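Local coordinates for mandelate racemase/muconate lactonizing enzyme (Polaromonas sp., PDB 2OG9), which is of unconfirmed substrate but probably interconverts the enantiomers of a 2-hydroxy acid by proton transfer, as mandelate racemases of the enolase superfamily do, at residues P11-T16 with I54-G59; V18-C23 with E377-G382; V149-T154 with I348-G353; D243-E248 with E265-A270; L320-A325 with G353-P358. All coordinates share one frame; numbering follows the deposited sequence.

Contact 1: residues P11-T16 with I54-G59; sequences PSDRIT and IETAGG
Asp13, Thr56 and Ala57 bury the largest areas where strand 15-26 begins beside the end of strand 46-56, in the antiparallel sheet of the N-terminal capping domain found throughout the enolase superfamily. Strand 46-56 runs out into a type I beta turn from Thr56 to Gly59, and the Asp13 carboxylate lies against that turn. With CG anti to the backbone N (chi1 -157°), the carboxylate is carried to the turn, where the Asp13 and Thr56 side chains cross at about a right angle. Thr56 OG1 donates to Asp13 OD2 over 2.6 Å, approaching from above the carboxylate plane, 36° out of it. The other oxygen, Asp13 OD1, is gripped by two backbone amides: Gly58 N reaches its syn lone pair at 3.2 Å, and Arg14 N meets its anti side. Arg133 makes a salt bridge to Asp13 OD2, while Thr56 OG1 also takes a bond from His60 N, so the hydroxyl links the carboxylate to the residue just past the turn.

Ile15 and Thr56 form a non-hydrogen-bonded antiparallel pair with CA atoms 4.2 Å apart. Backbone bonds flank it: Ala57 N to Arg14 O, 2.9 Å, and Thr16 N to Glu55 O, 3.0 Å. Ile15 CG2 packs on Ile54 CG2, and both isoleucines also touch Leu126 of helix 114-133. Ala57 CB has two neighbours on the 11-16 side: Thr16 CG2 at 3.7 Å, and the Arg14 guanidinium, with CB 3.9 Å above the centre of its plane.

Contact 2: residues V18-C23 with E377-G382; sequences VRISSC and EEAQVG
Arg19 and Glu378 reach each other diagonally across two strands, their side chains crossing at a slant with the guanidinium and carboxylate planes 80° apart. Arg19 has CG anti to the backbone N (chi1 174°) and stays extended as far as NE. Glu378 OE1 sits near the guanidinium plane and takes two donors: Arg19 NE at 3.0 Å, coming in from above the carboxylate plane, and Arg19 NH2 at 2.8 Å, a weak bond although it is the shorter. Both charges have second partners, Glu53 for Arg19 NH1 and Lys372 for Glu378 OE2, so the bridge is one link in a chain of alternating charges.

The backbones beneath run antiparallel at 177°, with axes 4.6 Å apart. Strand 375-382 forms one edge of the capping-domain sheet, which means that the chain returns from the barrel to pair its C-terminal end with its first strand. On the opposite face from Arg19, Val18 CB meets Val381 CG1 at 3.9 Å and Ile20 CG1 meets Ala379 CB at 4.1 Å; Phe77 and Phe122 lie against Ile20 there. Farther along this face Ser22 and Glu377 pack CB to CB, and one water joins Ser22 OG to Glu377 OE1, to which it donates over 2.8 Å.

Contact 3: residues V149-T154 with I348-G353; sequences VRCYNT and IEIRDG
The tip of a beta hairpin meets a central strand here: Gly353, in the turn between strands 350-351 and 354-356, touches Cys151 of strand 148-152. The cross-segment backbone link is a single bond, Cys151 N to Gly353 O, 3.2 Å long and nearly straight at the hydrogen (166°). The donor is nevertheless tilted 28° from the carbonyl plane, which fits an oxygen that serves a second donor. That second donor is a water, 2.7 Å from Gly353 O, which in turn accepts from Arg150 NE at 3.0 Å. The water lies at the edge of the Arg150 guanidinium, in its plane, and so the arginine is tied to the turn although its CB points away from it.

Asp352 and Gly353 both lie in the left-handed helical region, with positive phi, as in a two-residue type I' hairpin turn; glycine suits the second of these positions. The hairpin belongs to a small mixed sheet in which 354-356 lies between 350-351 and 148-152, antiparallel to both, while 333-335 borders 148-152 on its other side in parallel. Tyr152, on the same strand as Cys151, meets Trp237 edge-to-face.

Cys151 CB points toward the hairpin, and with chi1 at 66° SG lies between the backbone N and the carbonyl carbon. From there Cys151 SG rests 3.7 Å from Gly353 O and 4.3 Å from Ile350 CG2. Met355 adjoins both Cys151 and Ile350, while Ile178 and His336 also pack on Ile350.

Contact 4: residues D243-E248 with E265-A270; sequences DAYDHE and EMLTSA
Tyr245 and Leu267 each turn CG beside the backbone N and anti to the carbonyl carbon, with chi1 -70° and -53°, and the two side chains then run past each other in opposite directions. Leu267 CD2 does the touching. It lies 3.8 Å from Tyr245 CE1 and 4.2 Å from the ring centroid, 29° off the normal, an off-centre CH-pi contact displaced toward the hydroxyl end of the ring. The second meeting is shorter: Ala244 CB packs against Met266 CB at 3.6 Å, after which the selenomethionine chain bends away at chi2 and chi3.

The segments are the loops that follow two neighbouring parallel barrel strands, 238-239 and 261-263, at the C-terminal ends where this superfamily places its active site. Each leads into a helix. Asp246 and Ser269 are the N-caps, and a type I turn from Asp243 to Asp246 precedes the first helix. Within that turn Asp243 OD2 accepts from Tyr245 N at 2.8 Å, an Asx turn. A third subunit covers this region: its Arg111 makes a salt bridge to Asp243 and packs on Tyr245, while its Ala107 touches Met266.

No hydrogen bond joins the two segments, so their mutual cohesion comes from apolar packing. Tyr245 OH bonds instead to Glu272 of helix 270-278, which fixes the hydroxyl end of the ring beside Leu267.

Contact 5: residues L320-A325 with G353-P358; sequences LHVHLA and GRMLVP
Val322 makes the aliphatic part of this contact, using CB and both methyls against three residues of 353-358. Its CG2, anti to the backbone N, lies 3.9 Å from Val357 CG2 and 3.8 Å from Val357 CA. Its CG1, between the backbone N and the carbonyl carbon (chi1 60°), meets Pro358 CD tip to tip at 3.7 Å. The third partner is Met355, a selenomethionine whose chain bends at chi3: SE rests 3.9 Å from Val322 CB. With 91 Å² covered, Val322 buries more here than any other residue of the two segments.

The aromatic part belongs to His323, one residue further along helix 318-326. Its ring meets Pro358 through CE1 and NE2, each 3.9 Å from Pro358 CB, and Val357 CG1 lies 4.0 Å from His323 ND1. These are van der Waals contacts. The polar bonds of the imidazole go to the backbone outside the two segments: ND1 pairs with Ala139 N at helix 138-142, and NE2 with Leu363 O.

In fold terms, the end of strand 354-356 and the residues after it pack against helix 318-326 of the barrel domain. Helix 138-142 closes over the same site, with Leu138 on His323 and Ala139 on Val357.

An amide at ND1 and a carbonyl at NE2 fix the rotation of the His323 ring and are consistent with a neutral imidazole protonated at NE2, which would suit a ring packed against the carbons of Val357 and Pro358.

Overall arrangement
Contacts 1 and 2 belong to the capping domain. They lie in one antiparallel sheet, share strand 15-26, and have centres about 17 Å apart. Contacts 3 and 5, centred only about 9 Å apart, share Gly353 and the hairpin 350-356, and touch through backbone pairs such as Glu349 O with Leu356 N. Contact 4 lies on the opposite side of the chain's centre from contacts 3 and 5, about 26 Å from contact 3 and 24 Å from contact 5 between centres. Along the sequence contact 1 closes first, whereas contact 2 spans nearly the whole chain and encloses contacts 3, 4 and 5. The barrel domain is thus inserted between strands of the capping sheet, which ties both chain ends into one domain.

Contact 1: residues P11-T16 with I54-G59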
# COMPACT_ATOMS: atom_id res chain seq x y z
N PRO A 11 -19.61 39.75 -21.89
CA PRO A 11 -18.41 39.44 -21.08
C PRO A 11 -18.07 40.61 -20.16
O PRO A 11 -18.57 41.71 -20.35
CB PRO A 11 -17.28 39.18 -22.07
CG PRO A 11 -18.04 38.78 -23.33
CD PRO A 11 -19.29 39.68 -23.32
N SER A 12 -17.22 40.36 -19.17
CA SER A 12 -16.82 41.42 -18.24
C SER A 12 -16.07 42.48 -19.05
O SER A 12 -16.18 43.68 -18.79
CB SER A 12 -15.90 40.88 -17.14
OG SER A 12 -14.55 40.78 -17.58
N ASP A 13 -15.31 42.01 -20.04
CA ASP A 13 -14.52 42.88 -20.90
C ASP A 13 -14.23 42.08 -22.17
O ASP A 13 -14.77 40.99 -22.36
CB ASP A 13 -13.20 43.24 -20.20
CG ASP A 13 -12.58 44.51 -20.74
OD1 ASP A 13 -12.93 44.92 -21.87
OD2 ASP A 13 -11.73 45.09 -20.03
N ARG A 14 -13.36 42.61 -23.02
CA ARG A 14 -13.01 41.92 -24.25
C ARG A 14 -11.60 42.32 -24.70
O ARG A 14 -11.30 43.51 -24.82
CB ARG A 14 -14.03 42.26 -25.34
CG ARG A 14 -13.93 41.41 -26.58
CD ARG A 14 -13.75 42.29 -27.80
NE ARG A 14 -14.76 43.34 -27.87
CZ ARG A 14 -14.69 44.41 -28.66
NH1 ARG A 14 -13.64 44.57 -29.46
NH2 ARG A 14 -15.65 45.32 -28.64
N ILE A 15 -10.75 41.33 -24.93
CA ILE A 15 -9.38 41.56 -25.36
C ILE A 15 -9.39 42.04 -26.81
O ILE A 15 -9.98 41.40 -27.68
CB ILE A 15 -8.54 40.26 -25.27
CG1 ILE A 15 -8.48 39.79 -23.81
CG2 ILE A 15 -7.15 40.49 -25.85
CD1 ILE A 15 -7.75 38.47 -23.60
N THR A 16 -8.72 43.16 -27.07
CA THR A 16 -8.69 43.70 -28.42
C THR A 16 -7.31 43.83 -29.03
O THR A 16 -7.17 43.91 -30.25
CB THR A 16 -9.37 45.09 -28.45
OG1 THR A 16 -8.73 45.96 -27.51
CG2 THR A 16 -10.85 44.97 -28.09
N ILE A 54 -1.26 42.98 -22.99
CA ILE A 54 -2.65 42.76 -23.34
C ILE A 54 -3.48 43.99 -22.99
O ILE A 54 -3.32 44.57 -21.91
CB ILE A 54 -3.22 41.53 -22.58
CG1 ILE A 54 -2.46 40.26 -22.98
CG2 ILE A 54 -4.70 41.35 -22.88
CD1 ILE A 54 -2.90 39.01 -22.22
N GLU A 55 -4.35 44.39 -23.90
CA GLU A 55 -5.21 45.55 -23.69
C GLU A 55 -6.63 45.19 -24.13
O GLU A 55 -6.82 44.38 -25.04
CB GLU A 55 -4.67 46.76 -24.47
CG GLU A 55 -3.49 47.42 -23.77
CD GLU A 55 -2.86 48.55 -24.57
OE1 GLU A 55 -3.57 49.23 -25.33
OE2 GLU A 55 -1.63 48.77 -24.42
N THR A 56 -7.62 45.79 -23.48
CA THR A 56 -9.02 45.48 -23.77
C THR A 56 -9.85 46.66 -24.27
O THR A 56 -9.42 47.82 -24.18
CB THR A 56 -9.72 44.93 -22.52
OG1 THR A 56 -9.86 45.99 -21.57
CG2 THR A 56 -8.89 43.81 -21.90
N ALA A 57 -11.04 46.36 -24.77
CA ALA A 57 -11.95 47.39 -25.27
C ALA A 57 -12.29 48.34 -24.14
O ALA A 57 -12.61 49.51 -24.36
CB ALA A 57 -13.22 46.74 -25.81
N GLY A 58 -12.22 47.84 -22.91
CA GLY A 58 -12.54 48.65 -21.75
C GLY A 58 -11.39 49.52 -21.26
O GLY A 58 -11.51 50.18 -20.23
N GLY A 59 -10.28 49.53 -22.00
CA GLY A 59 -9.15 50.34 -21.61
C GLY A 59 -8.25 49.76 -20.53
O GLY A 59 -7.41 50.47 -19.97

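Contact 2: residues V18-C23 with E377-G382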
# COMPACT_ATOMS: atom_id res chain seq x y z
N VAL A 18 -2.93 42.60 -28.52
CA VAL A 18 -1.91 41.81 -27.84
C VAL A 18 -0.57 42.05 -28.52
O VAL A 18 -0.49 42.04 -29.74
CB VAL A 18 -2.21 40.29 -27.90
CG1 VAL A 18 -1.12 39.52 -27.19
CG2 VAL A 18 -3.56 39.99 -27.26
N ARG A 19 0.47 42.28 -27.72
CA ARG A 19 1.81 42.48 -28.27
C ARG A 19 2.83 41.62 -27.54
O ARG A 19 2.87 41.60 -26.31
CB ARG A 19 2.23 43.95 -28.17
CG ARG A 19 3.68 44.19 -28.60
CD ARG A 19 4.00 45.66 -28.82
NE ARG A 19 5.39 45.85 -29.23
CZ ARG A 19 6.43 45.78 -28.41
NH1 ARG A 19 6.24 45.54 -27.12
NH2 ARG A 19 7.67 45.93 -28.87
N ILE A 20 3.64 40.90 -28.30
CA ILE A 20 4.67 40.06 -27.71
C ILE A 20 6.03 40.54 -28.16
O ILE A 20 6.21 40.95 -29.31
CB ILE A 20 4.51 38.59 -28.11
CG1 ILE A 20 4.38 38.47 -29.62
CG2 ILE A 20 3.33 37.98 -27.37
CD1 ILE A 20 4.41 37.06 -30.13
N SER A 21 6.99 40.50 -27.24
CA SER A 21 8.34 40.96 -27.52
C SER A 21 9.34 39.96 -26.96
O SER A 21 9.15 39.45 -25.86
CB SER A 21 8.59 42.31 -26.83
OG SER A 21 7.52 43.21 -27.03
N SER A 22 10.39 39.68 -27.73
CA SER A 22 11.44 38.78 -27.29
C SER A 22 12.63 39.69 -26.99
O SER A 22 13.30 40.17 -27.90
CB SER A 22 11.80 37.77 -28.38
OG SER A 22 12.72 36.81 -27.88
N CYS A 23 12.87 39.91 -25.71
CA CYS A 23 13.93 40.79 -25.23
C CYS A 23 15.12 40.03 -24.66
O CYS A 23 14.96 39.22 -23.75
CB CYS A 23 13.33 41.72 -24.18
SG CYS A 23 14.50 42.80 -23.36
N GLU A 377 12.89 40.49 -31.47
CA GLU A 377 11.69 40.06 -32.17
C GLU A 377 10.46 40.62 -31.49
O GLU A 377 10.44 40.82 -30.27
CB GLU A 377 11.57 38.53 -32.17
CG GLU A 377 12.61 37.78 -32.99
CD GLU A 377 12.26 36.31 -33.17
OE1 GLU A 377 12.40 35.52 -32.20
OE2 GLU A 377 11.83 35.94 -34.28
N GLU A 378 9.42 40.90 -32.28
CA GLU A 378 8.17 41.39 -31.73
C GLU A 378 7.05 41.25 -32.75
O GLU A 378 7.29 41.22 -33.96
CB GLU A 378 8.29 42.85 -31.27
CG GLU A 378 8.51 43.87 -32.36
CD GLU A 378 8.29 45.29 -31.86
OE1 GLU A 378 7.11 45.66 -31.64
OE2 GLU A 378 9.28 46.01 -31.66
N ALA A 379 5.83 41.16 -32.25
CA ALA A 379 4.67 41.02 -33.11
C ALA A 379 3.45 41.48 -32.32
O ALA A 379 3.48 41.52 -31.09
CB ALA A 379 4.50 39.58 -33.52
N GLN A 380 2.39 41.82 -33.03
CA GLN A 380 1.17 42.24 -32.38
C GLN A 380 -0.03 41.87 -33.24
O GLN A 380 0.10 41.65 -34.44
CB GLN A 380 1.20 43.75 -32.11
CG GLN A 380 1.66 44.60 -33.27
CD GLN A 380 1.77 46.06 -32.89
OE1 GLN A 380 0.77 46.73 -32.64
NE2 GLN A 380 3.00 46.57 -32.83
N VAL A 381 -1.19 41.76 -32.60
CA VAL A 381 -2.41 41.41 -33.28
C VAL A 381 -3.55 42.22 -32.68
O VAL A 381 -3.50 42.57 -31.50
CB VAL A 381 -2.71 39.90 -33.14
CG1 VAL A 381 -2.72 39.51 -31.68
CG2 VAL A 381 -4.05 39.56 -33.79
N GLY A 382 -4.56 42.51 -33.49
CA GLY A 382 -5.69 43.28 -33.00
C GLY A 382 -5.49 44.77 -33.16
O GLY A 382 -4.49 45.22 -33.71
O HOH W 1 13.82 35.23 -29.80

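Contact 3: residues V149-T154 with I348-G353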
# COMPACT_ATOMS: atom_id res chain seq x y z
N VAL A 149 8.39 39.49 2.84
CA VAL A 149 8.81 38.09 2.77
C VAL A 149 10.30 37.88 3.06
O VAL A 149 11.14 38.65 2.59
CB VAL A 149 8.50 37.53 1.35
CG1 VAL A 149 8.93 36.07 1.25
CG2 VAL A 149 7.00 37.66 1.06
N ARG A 150 10.62 36.83 3.81
CA ARG A 150 12.02 36.54 4.13
C ARG A 150 12.78 36.43 2.81
O ARG A 150 12.30 35.82 1.86
CB ARG A 150 12.16 35.23 4.90
CG ARG A 150 11.36 35.15 6.20
CD ARG A 150 11.89 34.05 7.12
NE ARG A 150 13.20 34.40 7.68
CZ ARG A 150 13.82 33.69 8.62
NH1 ARG A 150 13.27 32.58 9.10
NH2 ARG A 150 15.00 34.10 9.09
N CYS A 151 13.97 37.03 2.74
CA CYS A 151 14.75 36.96 1.52
C CYS A 151 16.19 36.55 1.81
O CYS A 151 16.67 36.64 2.94
CB CYS A 151 14.75 38.32 0.80
SG CYS A 151 15.59 39.67 1.68
N TYR A 152 16.87 36.10 0.75
CA TYR A 152 18.25 35.67 0.84
C TYR A 152 18.90 35.93 -0.51
O TYR A 152 18.19 36.17 -1.49
CB TYR A 152 18.31 34.17 1.15
CG TYR A 152 17.72 33.30 0.06
CD1 TYR A 152 18.53 32.71 -0.91
CD2 TYR A 152 16.34 33.07 -0.01
CE1 TYR A 152 17.98 31.91 -1.92
CE2 TYR A 152 15.79 32.27 -1.02
CZ TYR A 152 16.62 31.70 -1.97
OH TYR A 152 16.08 30.92 -2.97
N ASN A 153 20.22 35.90 -0.55
CA ASN A 153 20.94 36.12 -1.80
C ASN A 153 22.26 35.35 -1.80
O ASN A 153 22.65 34.78 -0.77
CB ASN A 153 21.16 37.62 -2.04
CG ASN A 153 22.36 38.19 -1.29
OD1 ASN A 153 22.86 37.61 -0.33
ND2 ASN A 153 22.82 39.35 -1.74
N THR A 154 22.92 35.32 -2.94
CA THR A 154 24.20 34.62 -3.08
C THR A 154 25.34 35.62 -2.93
O THR A 154 26.51 35.24 -2.83
CB THR A 154 24.34 33.96 -4.47
OG1 THR A 154 24.45 34.99 -5.47
CG2 THR A 154 23.11 33.10 -4.77
N ILE A 348 12.42 46.50 -6.06
CA ILE A 348 11.99 45.83 -4.84
C ILE A 348 12.80 46.42 -3.69
O ILE A 348 13.98 46.70 -3.83
CB ILE A 348 12.28 44.31 -4.91
CG1 ILE A 348 11.48 43.67 -6.05
CG2 ILE A 348 11.94 43.66 -3.58
CD1 ILE A 348 9.98 43.73 -5.88
N GLU A 349 12.15 46.61 -2.55
CA GLU A 349 12.83 47.16 -1.39
C GLU A 349 13.06 46.07 -0.36
O GLU A 349 12.18 45.24 -0.12
CB GLU A 349 12.00 48.28 -0.78
CG GLU A 349 12.79 49.23 0.10
CD GLU A 349 11.97 50.42 0.55
OE1 GLU A 349 11.22 50.97 -0.28
OE2 GLU A 349 12.10 50.82 1.73
N ILE A 350 14.23 46.06 0.26
CA ILE A 350 14.53 45.08 1.28
C ILE A 350 14.96 45.77 2.57
O ILE A 350 15.61 46.82 2.55
CB ILE A 350 15.67 44.11 0.86
CG1 ILE A 350 16.97 44.89 0.66
CG2 ILE A 350 15.28 43.37 -0.42
CD1 ILE A 350 18.19 44.00 0.47
N ARG A 351 14.57 45.18 3.70
CA ARG A 351 14.93 45.73 4.98
C ARG A 351 14.72 44.72 6.09
O ARG A 351 13.76 43.95 6.08
CB ARG A 351 14.14 47.01 5.28
CG ARG A 351 12.65 46.84 5.41
CD ARG A 351 11.98 48.21 5.49
NE ARG A 351 10.54 48.11 5.75
CZ ARG A 351 9.69 49.12 5.58
NH1 ARG A 351 10.12 50.30 5.15
NH2 ARG A 351 8.40 48.95 5.85
N ASP A 352 15.65 44.73 7.04
CA ASP A 352 15.59 43.83 8.18
C ASP A 352 15.41 42.36 7.81
O ASP A 352 14.67 41.63 8.47
CB ASP A 352 14.48 44.27 9.13
CG ASP A 352 14.72 45.67 9.68
OD1 ASP A 352 15.87 45.94 10.08
OD2 ASP A 352 13.77 46.48 9.71
N GLY A 353 16.09 41.93 6.75
CA GLY A 353 16.03 40.54 6.32
C GLY A 353 14.83 40.10 5.50
O GLY A 353 14.67 38.91 5.22
O HOH W 2 14.45 37.12 7.26

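Contact 4: residues D243-E248 with E265-A270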
# COMPACT_ATOMS: atom_id res chain seq x y z
N ASP A 243 19.63 14.96 -9.38
CA ASP A 243 18.98 15.30 -10.64
C ASP A 243 17.55 15.73 -10.28
O ASP A 243 16.89 15.08 -9.46
CB ASP A 243 18.91 14.08 -11.57
CG ASP A 243 18.12 14.37 -12.83
OD1 ASP A 243 18.65 15.04 -13.74
OD2 ASP A 243 16.95 13.94 -12.91
N ALA A 244 17.09 16.81 -10.89
CA ALA A 244 15.76 17.35 -10.63
C ALA A 244 14.64 16.31 -10.73
O ALA A 244 13.59 16.46 -10.10
CB ALA A 244 15.49 18.50 -11.59
N TYR A 245 14.86 15.26 -11.51
CA TYR A 245 13.84 14.24 -11.69
C TYR A 245 13.98 12.98 -10.84
O TYR A 245 13.16 12.07 -10.95
CB TYR A 245 13.75 13.88 -13.17
CG TYR A 245 13.15 15.01 -13.98
CD1 TYR A 245 11.77 15.14 -14.11
CD2 TYR A 245 13.95 16.01 -14.53
CE1 TYR A 245 11.20 16.24 -14.75
CE2 TYR A 245 13.39 17.11 -15.18
CZ TYR A 245 12.02 17.22 -15.28
OH TYR A 245 11.45 18.31 -15.89
N ASP A 246 15.00 12.93 -9.99
CA ASP A 246 15.20 11.77 -9.12
C ASP A 246 14.37 11.95 -7.85
O ASP A 246 14.90 12.22 -6.78
CB ASP A 246 16.68 11.61 -8.77
CG ASP A 246 16.96 10.34 -7.99
OD1 ASP A 246 16.01 9.55 -7.82
OD2 ASP A 246 18.12 10.14 -7.56
N HIS A 247 13.06 11.79 -7.99
CA HIS A 247 12.14 11.97 -6.87
C HIS A 247 12.35 10.99 -5.72
O HIS A 247 12.28 11.38 -4.55
CB HIS A 247 10.70 11.90 -7.40
CG HIS A 247 10.37 12.98 -8.39
ND1 HIS A 247 9.37 12.85 -9.33
CD2 HIS A 247 10.91 14.21 -8.57
CE1 HIS A 247 9.31 13.95 -10.05
NE2 HIS A 247 10.23 14.79 -9.61
N GLU A 248 12.59 9.72 -6.05
CA GLU A 248 12.83 8.72 -5.01
C GLU A 248 14.11 9.08 -4.26
O GLU A 248 14.18 8.95 -3.04
CB GLU A 248 12.99 7.33 -5.62
CG GLU A 248 11.68 6.64 -5.96
CD GLU A 248 11.89 5.20 -6.38
OE1 GLU A 248 12.59 4.46 -5.65
OE2 GLU A 248 11.34 4.80 -7.43
N GLU A 265 12.85 23.74 -8.84
CA GLU A 265 13.11 24.87 -9.73
C GLU A 265 13.23 24.50 -11.20
O GLU A 265 12.98 25.34 -12.07
CB GLU A 265 14.39 25.61 -9.29
CG GLU A 265 15.65 24.77 -9.37
CD GLU A 265 16.86 25.44 -8.73
OE1 GLU A 265 17.47 26.33 -9.37
OE2 GLU A 265 17.19 25.07 -7.58
N MSE A 266 13.58 23.26 -11.50
CA MSE A 266 13.73 22.83 -12.89
C MSE A 266 12.46 22.32 -13.56
O MSE A 266 12.39 22.23 -14.79
CB MSE A 266 14.80 21.73 -12.99
CG MSE A 266 16.17 22.14 -12.51
SE MSE A 266 16.82 23.69 -13.47
CE MSE A 266 17.05 22.85 -15.21
N LEU A 267 11.45 22.00 -12.75
CA LEU A 267 10.20 21.46 -13.26
C LEU A 267 9.40 22.47 -14.08
O LEU A 267 9.46 23.67 -13.83
CB LEU A 267 9.37 20.92 -12.08
CG LEU A 267 10.16 19.94 -11.20
CD1 LEU A 267 9.25 19.32 -10.14
CD2 LEU A 267 10.77 18.84 -12.08
N THR A 268 8.67 21.97 -15.08
CA THR A 268 7.91 22.85 -15.96
C THR A 268 6.40 22.65 -16.04
O THR A 268 5.77 23.10 -16.99
CB THR A 268 8.47 22.77 -17.40
OG1 THR A 268 8.39 21.42 -17.87
CG2 THR A 268 9.92 23.21 -17.43
N SER A 269 5.82 21.97 -15.05
CA SER A 269 4.37 21.76 -15.07
C SER A 269 3.83 21.38 -13.70
O SER A 269 4.58 20.93 -12.83
CB SER A 269 3.99 20.66 -16.07
OG SER A 269 4.39 19.38 -15.61
N ALA A 270 2.53 21.57 -13.52
CA ALA A 270 1.89 21.24 -12.25
C ALA A 270 2.00 19.74 -12.02
O ALA A 270 2.19 19.29 -10.89
CB ALA A 270 0.42 21.67 -12.28

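Contact 5: residues L320-A325 with G353-P358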
# COMPACT_ATOMS: atom_id res chain seq x y z
N LEU A 320 7.81 38.87 -9.53
CA LEU A 320 6.53 38.17 -9.59
C LEU A 320 6.32 37.32 -8.33
O LEU A 320 5.26 37.35 -7.71
CB LEU A 320 6.49 37.27 -10.83
CG LEU A 320 5.36 36.23 -10.92
CD1 LEU A 320 4.01 36.91 -10.89
CD2 LEU A 320 5.53 35.44 -12.22
N HIS A 321 7.35 36.56 -7.94
CA HIS A 321 7.22 35.68 -6.79
C HIS A 321 7.00 36.33 -5.43
O HIS A 321 6.46 35.70 -4.53
CB HIS A 321 8.41 34.72 -6.74
CG HIS A 321 8.44 33.77 -7.89
ND1 HIS A 321 7.35 33.01 -8.26
CD2 HIS A 321 9.43 33.45 -8.76
CE1 HIS A 321 7.66 32.27 -9.31
NE2 HIS A 321 8.92 32.52 -9.63
N VAL A 322 7.41 37.59 -5.27
CA VAL A 322 7.20 38.24 -3.99
C VAL A 322 5.69 38.32 -3.73
O VAL A 322 5.23 38.20 -2.59
CB VAL A 322 7.82 39.67 -3.96
CG1 VAL A 322 7.20 40.56 -5.02
CG2 VAL A 322 7.62 40.28 -2.58
N HIS A 323 4.91 38.51 -4.79
CA HIS A 323 3.46 38.58 -4.66
C HIS A 323 2.87 37.20 -4.36
O HIS A 323 2.01 37.05 -3.49
CB HIS A 323 2.83 39.11 -5.95
CG HIS A 323 3.09 40.56 -6.18
ND1 HIS A 323 2.43 41.56 -5.49
CD2 HIS A 323 3.94 41.20 -7.02
CE1 HIS A 323 2.88 42.74 -5.88
NE2 HIS A 323 3.80 42.55 -6.81
N LEU A 324 3.34 36.19 -5.09
CA LEU A 324 2.85 34.84 -4.91
C LEU A 324 3.24 34.29 -3.53
O LEU A 324 2.44 33.65 -2.86
CB LEU A 324 3.39 33.94 -6.03
CG LEU A 324 2.91 34.36 -7.43
CD1 LEU A 324 3.60 33.55 -8.52
CD2 LEU A 324 1.40 34.18 -7.52
N ALA A 325 4.47 34.57 -3.11
CA ALA A 325 4.94 34.12 -1.80
C ALA A 325 4.13 34.77 -0.67
O ALA A 325 3.86 34.14 0.35
CB ALA A 325 6.42 34.45 -1.62
N GLY A 353 16.09 41.93 6.75
CA GLY A 353 16.03 40.54 6.32
C GLY A 353 14.83 40.10 5.50
O GLY A 353 14.67 38.91 5.22
N ARG A 354 13.99 41.05 5.09
CA ARG A 354 12.80 40.72 4.31
C ARG A 354 12.61 41.69 3.14
O ARG A 354 13.02 42.85 3.21
CB ARG A 354 11.55 40.77 5.20
CG ARG A 354 11.66 39.98 6.51
CD ARG A 354 10.45 40.20 7.41
NE ARG A 354 9.24 39.52 6.94
CZ ARG A 354 8.94 38.25 7.20
NH1 ARG A 354 9.76 37.51 7.93
NH2 ARG A 354 7.81 37.72 6.73
N MSE A 355 12.00 41.22 2.05
CA MSE A 355 11.74 42.12 0.93
C MSE A 355 10.29 42.53 1.05
O MSE A 355 9.42 41.71 1.35
CB MSE A 355 12.02 41.45 -0.42
CG MSE A 355 11.24 40.18 -0.72
SE MSE A 355 11.47 39.70 -2.62
CE MSE A 355 13.39 39.37 -2.64
N LEU A 356 10.03 43.82 0.84
CA LEU A 356 8.67 44.34 0.95
C LEU A 356 7.83 43.96 -0.25
O LEU A 356 8.30 43.99 -1.39
CB LEU A 356 8.69 45.87 1.08
CG LEU A 356 9.49 46.50 2.23
CD1 LEU A 356 9.31 48.02 2.21
CD2 LEU A 356 9.01 45.94 3.56
N VAL A 357 6.59 43.59 0.01
CA VAL A 357 5.68 43.24 -1.07
C VAL A 357 5.23 44.57 -1.65
O VAL A 357 4.75 45.43 -0.91
CB VAL A 357 4.47 42.47 -0.54
CG1 VAL A 357 3.48 42.22 -1.67
CG2 VAL A 357 4.92 41.15 0.08
N PRO A 358 5.40 44.78 -2.96
CA PRO A 358 4.99 46.04 -3.60
C PRO A 358 3.51 46.33 -3.31
O PRO A 358 2.71 45.41 -3.19
CB PRO A 358 5.25 45.77 -5.08
CG PRO A 358 6.44 44.88 -5.04
CD PRO A 358 6.11 43.91 -3.92